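Local atomic coordinates of interferon (Danio rerio, PDB entry 3PIV), a protein that probably acts as a secreted type I interferon, a cytokine that binds cell-surface receptors and takes part in antiviral defence. Residues A[27-33]-A[138-143]. Numbering follows the deposited sequence.
Sequences KYADLET and EQIRRV
From Tyr28 to Thr33 the irregular chain 27-33 passes over one side of helical residues 138-143, and Ala29 CA lies 5.9 Å from Glu138 CA. Gln139 holds the far end through its side-chain amide. Its NE2 donates to Asp30 O at 2.9 Å, a nearly straight bond (167°) lying in the amide plane, and NE2 is also hydrogen-bonded to Glu135 OE1. The amide oxygen OE1 accepts from Glu32 N at 2.8 Å and from the Thr33 hydroxyl OG1 at 2.7 Å, both in the carbonyl plane, so three bonds fix the rotation of this group. The segments belong to the helical bundle of a type I interferon: 27-33 lies in the long connection from helix 10-23 to helix 37-44, and 138-143 in the last helix, 134-158. At the start of the crossing, Arg141 lays its guanidinium over one face of the Tyr28 ring, planes 15° apart, a cation-pi stack with CZ 4.5 Å from the ring centroid. Its chain reaches there extended, with CG opposite the backbone N (chi1 179°); NH1 then forms an in-plane salt bridge to Glu138 OE1 at 3.0 Å, and NH2 is hydrogen-bonded to Leu21 O and Gly26 O. Glu138 OE2 is hydrogen-bonded to Trp77 NE1. A water joins Ala29 N to Glu138 O and OE1. Arg142 instead bends at chi2, laying its CG against Leu31 CA and its guanidinium face under Leu31 CB, while Arg142 NH1 is hydrogen-bonded to Ser146 OG. Val143 CG2 meets Thr33 CB at 3.7 Å, beside Leu123 of helix 111-129.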
ATOM      1  N   LYS A  27       3.136  -3.189  19.049  1.00 37.85           N
ATOM      2  CA  LYS A  27       1.918  -2.424  18.861  1.00 36.89           C
ATOM      3  C   LYS A  27       2.238  -1.264  17.920  1.00 34.81           C
ATOM      4  O   LYS A  27       3.403  -0.874  17.777  1.00 31.35           O
ATOM      5  CB  LYS A  27       1.389  -1.907  20.204  1.00 40.37           C
ATOM      6  CG  LYS A  27       1.895  -0.518  20.581  1.00 45.68           C
ATOM      7  CD  LYS A  27       3.109  -0.574  21.489  1.00 49.37           C
ATOM      8  CE  LYS A  27       2.703  -0.470  22.952  1.00 57.54           C
ATOM      9  NZ  LYS A  27       3.851  -0.715  23.870  1.00 62.70           N
ATOM     10  N   TYR A  28       1.212  -0.714  17.279  1.00 26.19           N
ATOM     11  CA  TYR A  28       1.429   0.340  16.297  1.00 28.52           C
ATOM     12  C   TYR A  28       1.854   1.622  16.975  1.00 30.25           C
ATOM     13  O   TYR A  28       1.388   1.921  18.080  1.00 26.43           O
ATOM     14  CB  TYR A  28       0.162   0.610  15.477  1.00 25.92           C
ATOM     15  CG  TYR A  28      -0.122  -0.416  14.405  1.00 26.58           C
ATOM     16  CD1 TYR A  28       0.530  -0.366  13.175  1.00 21.13           C
ATOM     17  CD2 TYR A  28      -1.049  -1.428  14.615  1.00 24.16           C
ATOM     18  CE1 TYR A  28       0.257  -1.293  12.184  1.00 17.86           C
ATOM     19  CE2 TYR A  28      -1.327  -2.355  13.635  1.00 23.91           C
ATOM     20  CZ  TYR A  28      -0.666  -2.289  12.422  1.00 24.28           C
ATOM     21  OH  TYR A  28      -0.946  -3.221  11.452  1.00 17.66           O
ATOM     22  N   ALA A  29       2.739   2.368  16.309  1.00 22.59           N
ATOM     23  CA  ALA A  29       3.089   3.719  16.723  1.00 24.08           C
ATOM     24  C   ALA A  29       1.960   4.697  16.363  1.00 28.40           C
ATOM     25  O   ALA A  29       1.101   4.393  15.534  1.00 24.19           O
ATOM     26  CB  ALA A  29       4.396   4.158  16.082  1.00 20.90           C
ATOM     27  N   ASP A  30       1.951   5.864  16.996  1.00 25.30           N
ATOM     28  CA  ASP A  30       0.967   6.883  16.646  1.00 30.62           C
ATOM     29  C   ASP A  30       1.234   7.384  15.227  1.00 32.76           C
ATOM     30  O   ASP A  30       2.393   7.518  14.810  1.00 33.08           O
ATOM     31  CB  ASP A  30       1.010   8.044  17.638  1.00 34.74           C
ATOM     32  CG  ASP A  30       0.466   7.668  19.003  1.00 36.54           C
ATOM     33  OD1 ASP A  30      -0.545   6.937  19.076  1.00 29.71           O
ATOM     34  OD2 ASP A  30       1.044   8.114  20.011  1.00 42.77           O
ATOM     35  N   LEU A  31       0.171   7.650  14.478  1.00 26.67           N
ATOM     36  CA  LEU A  31       0.335   8.163  13.123  1.00 27.14           C
ATOM     37  C   LEU A  31       0.843   9.585  13.223  1.00 33.02           C
ATOM     38  O   LEU A  31       0.069  10.501  13.521  1.00 33.70           O
ATOM     39  CB  LEU A  31      -0.998   8.150  12.369  1.00 29.56           C
ATOM     40  CG  LEU A  31      -0.998   8.096  10.830  1.00 32.16           C
ATOM     41  CD1 LEU A  31      -2.134   8.926  10.258  1.00 29.66           C
ATOM     42  CD2 LEU A  31       0.316   8.536  10.228  1.00 27.77           C
ATOM     43  N   GLU A  32       2.139   9.770  12.976  1.00 27.91           N
ATOM     44  CA  GLU A  32       2.742  11.100  13.019  1.00 30.21           C
ATOM     45  C   GLU A  32       3.448  11.438  11.706  1.00 32.01           C
ATOM     46  O   GLU A  32       4.362  12.264  11.656  1.00 30.12           O
ATOM     47  CB  GLU A  32       3.687  11.215  14.220  1.00 34.36           C
ATOM     48  CG  GLU A  32       2.937  11.315  15.567  1.00 40.71           C
ATOM     49  CD  GLU A  32       3.848  11.202  16.789  1.00 54.47           C
ATOM     50  OE1 GLU A  32       5.075  10.992  16.619  1.00 51.94           O
ATOM     51  OE2 GLU A  32       3.328  11.315  17.924  1.00 55.29           O
ATOM     52  N   THR A  33       2.992  10.792  10.639  1.00 30.35           N
ATOM     53  CA  THR A  33       3.573  10.951   9.310  1.00 29.01           C
ATOM     54  C   THR A  33       2.472  11.275   8.297  1.00 27.58           C
ATOM     55  O   THR A  33       1.346  10.796   8.419  1.00 24.37           O
ATOM     56  CB  THR A  33       4.303   9.655   8.893  1.00 27.50           C
ATOM     57  OG1 THR A  33       5.349   9.370   9.832  1.00 25.10           O
ATOM     58  CG2 THR A  33       4.885   9.765   7.480  1.00 22.91           C
ATOM     59  N   GLU A 138       8.531   2.307  12.154  1.00 21.26           N
ATOM     60  CA  GLU A 138       7.223   2.212  12.788  1.00 23.33           C
ATOM     61  C   GLU A 138       6.246   3.248  12.238  1.00 20.21           C
ATOM     62  O   GLU A 138       5.045   2.985  12.156  1.00 22.43           O
ATOM     63  CB  GLU A 138       7.348   2.298  14.306  1.00 23.60           C
ATOM     64  CG  GLU A 138       8.015   1.087  14.917  1.00 21.87           C
ATOM     65  CD  GLU A 138       7.173  -0.182  14.790  1.00 28.00           C
ATOM     66  OE1 GLU A 138       5.975  -0.083  14.431  1.00 26.42           O
ATOM     67  OE2 GLU A 138       7.703  -1.280  15.067  1.00 24.79           O
ATOM     68  N   GLN A 139       6.755   4.406  11.837  1.00 17.82           N
ATOM     69  CA  GLN A 139       5.912   5.361  11.133  1.00 20.33           C
ATOM     70  C   GLN A 139       5.473   4.763   9.801  1.00 21.57           C
ATOM     71  O   GLN A 139       4.292   4.786   9.475  1.00 19.42           O
ATOM     72  CB  GLN A 139       6.629   6.680  10.906  1.00 18.73           C
ATOM     73  CG  GLN A 139       6.713   7.514  12.154  1.00 24.24           C
ATOM     74  CD  GLN A 139       5.340   7.753  12.758  1.00 27.66           C
ATOM     75  OE1 GLN A 139       4.519   8.470  12.185  1.00 29.56           O
ATOM     76  NE2 GLN A 139       5.090   7.158  13.926  1.00 20.10           N
ATOM     77  N   ILE A 140       6.418   4.220   9.033  1.00 18.91           N
ATOM     78  CA  ILE A 140       6.062   3.614   7.754  1.00 15.70           C
ATOM     79  C   ILE A 140       4.995   2.523   7.947  1.00 15.95           C
ATOM     80  O   ILE A 140       3.996   2.484   7.230  1.00 14.82           O
ATOM     81  CB  ILE A 140       7.303   3.061   6.995  1.00 17.47           C
ATOM     82  CG1 ILE A 140       7.923   4.150   6.113  1.00 17.60           C
ATOM     83  CG2 ILE A 140       6.918   1.883   6.109  1.00 11.48           C
ATOM     84  CD1 ILE A 140       8.067   5.500   6.755  1.00 17.71           C
ATOM     85  N   ARG A 141       5.205   1.660   8.933  1.00 13.48           N
ATOM     86  CA  ARG A 141       4.261   0.606   9.251  1.00 15.46           C
ATOM     87  C   ARG A 141       2.868   1.166   9.616  1.00 18.89           C
ATOM     88  O   ARG A 141       1.834   0.680   9.132  1.00 16.49           O
ATOM     89  CB  ARG A 141       4.831  -0.243  10.381  1.00 13.42           C
ATOM     90  CG  ARG A 141       3.952  -1.360  10.834  1.00 17.37           C
ATOM     91  CD  ARG A 141       4.720  -2.260  11.768  1.00 21.71           C
ATOM     92  NE  ARG A 141       3.870  -3.269  12.375  1.00 28.11           N
ATOM     93  CZ  ARG A 141       3.631  -3.357  13.677  1.00 23.96           C
ATOM     94  NH1 ARG A 141       4.188  -2.493  14.509  1.00 25.84           N
ATOM     95  NH2 ARG A 141       2.850  -4.320  14.142  1.00 23.93           N
ATOM     96  N   ARG A 142       2.834   2.191  10.459  1.00 14.69           N
ATOM     97  CA  ARG A 142       1.547   2.800  10.807  1.00 17.14           C
ATOM     98  C   ARG A 142       0.888   3.395   9.555  1.00 19.16           C
ATOM     99  O   ARG A 142      -0.312   3.234   9.357  1.00 17.77           O
ATOM    100  CB  ARG A 142       1.701   3.864  11.891  1.00 18.09           C
ATOM    101  CG  ARG A 142       0.372   4.579  12.271  1.00 22.99           C
ATOM    102  CD  ARG A 142      -0.712   3.591  12.677  1.00 22.71           C
ATOM    103  NE  ARG A 142      -2.019   4.217  12.909  1.00 26.67           N
ATOM    104  CZ  ARG A 142      -2.902   4.495  11.950  1.00 27.71           C
ATOM    105  NH1 ARG A 142      -2.620   4.219  10.681  1.00 23.67           N
ATOM    106  NH2 ARG A 142      -4.068   5.062  12.254  1.00 32.21           N
ATOM    107  N   VAL A 143       1.682   4.042   8.699  1.00 15.31           N
ATOM    108  CA  VAL A 143       1.175   4.638   7.456  1.00 15.81           C
ATOM    109  C   VAL A 143       0.578   3.583   6.517  1.00 15.13           C
ATOM    110  O   VAL A 143      -0.501   3.776   5.968  1.00 12.76           O
ATOM    111  CB  VAL A 143       2.260   5.455   6.702  1.00 16.68           C
ATOM    112  CG1 VAL A 143       1.861   5.679   5.244  1.00 15.01           C
ATOM    113  CG2 VAL A 143       2.506   6.794   7.397  1.00 22.13           C
TER
HETATM  114  O   HOH W   1       3.728   1.296  13.981  1.00 22.02           O
HETATM  115  O   HOH W   2      -2.195   4.800  15.567  1.00 34.72           O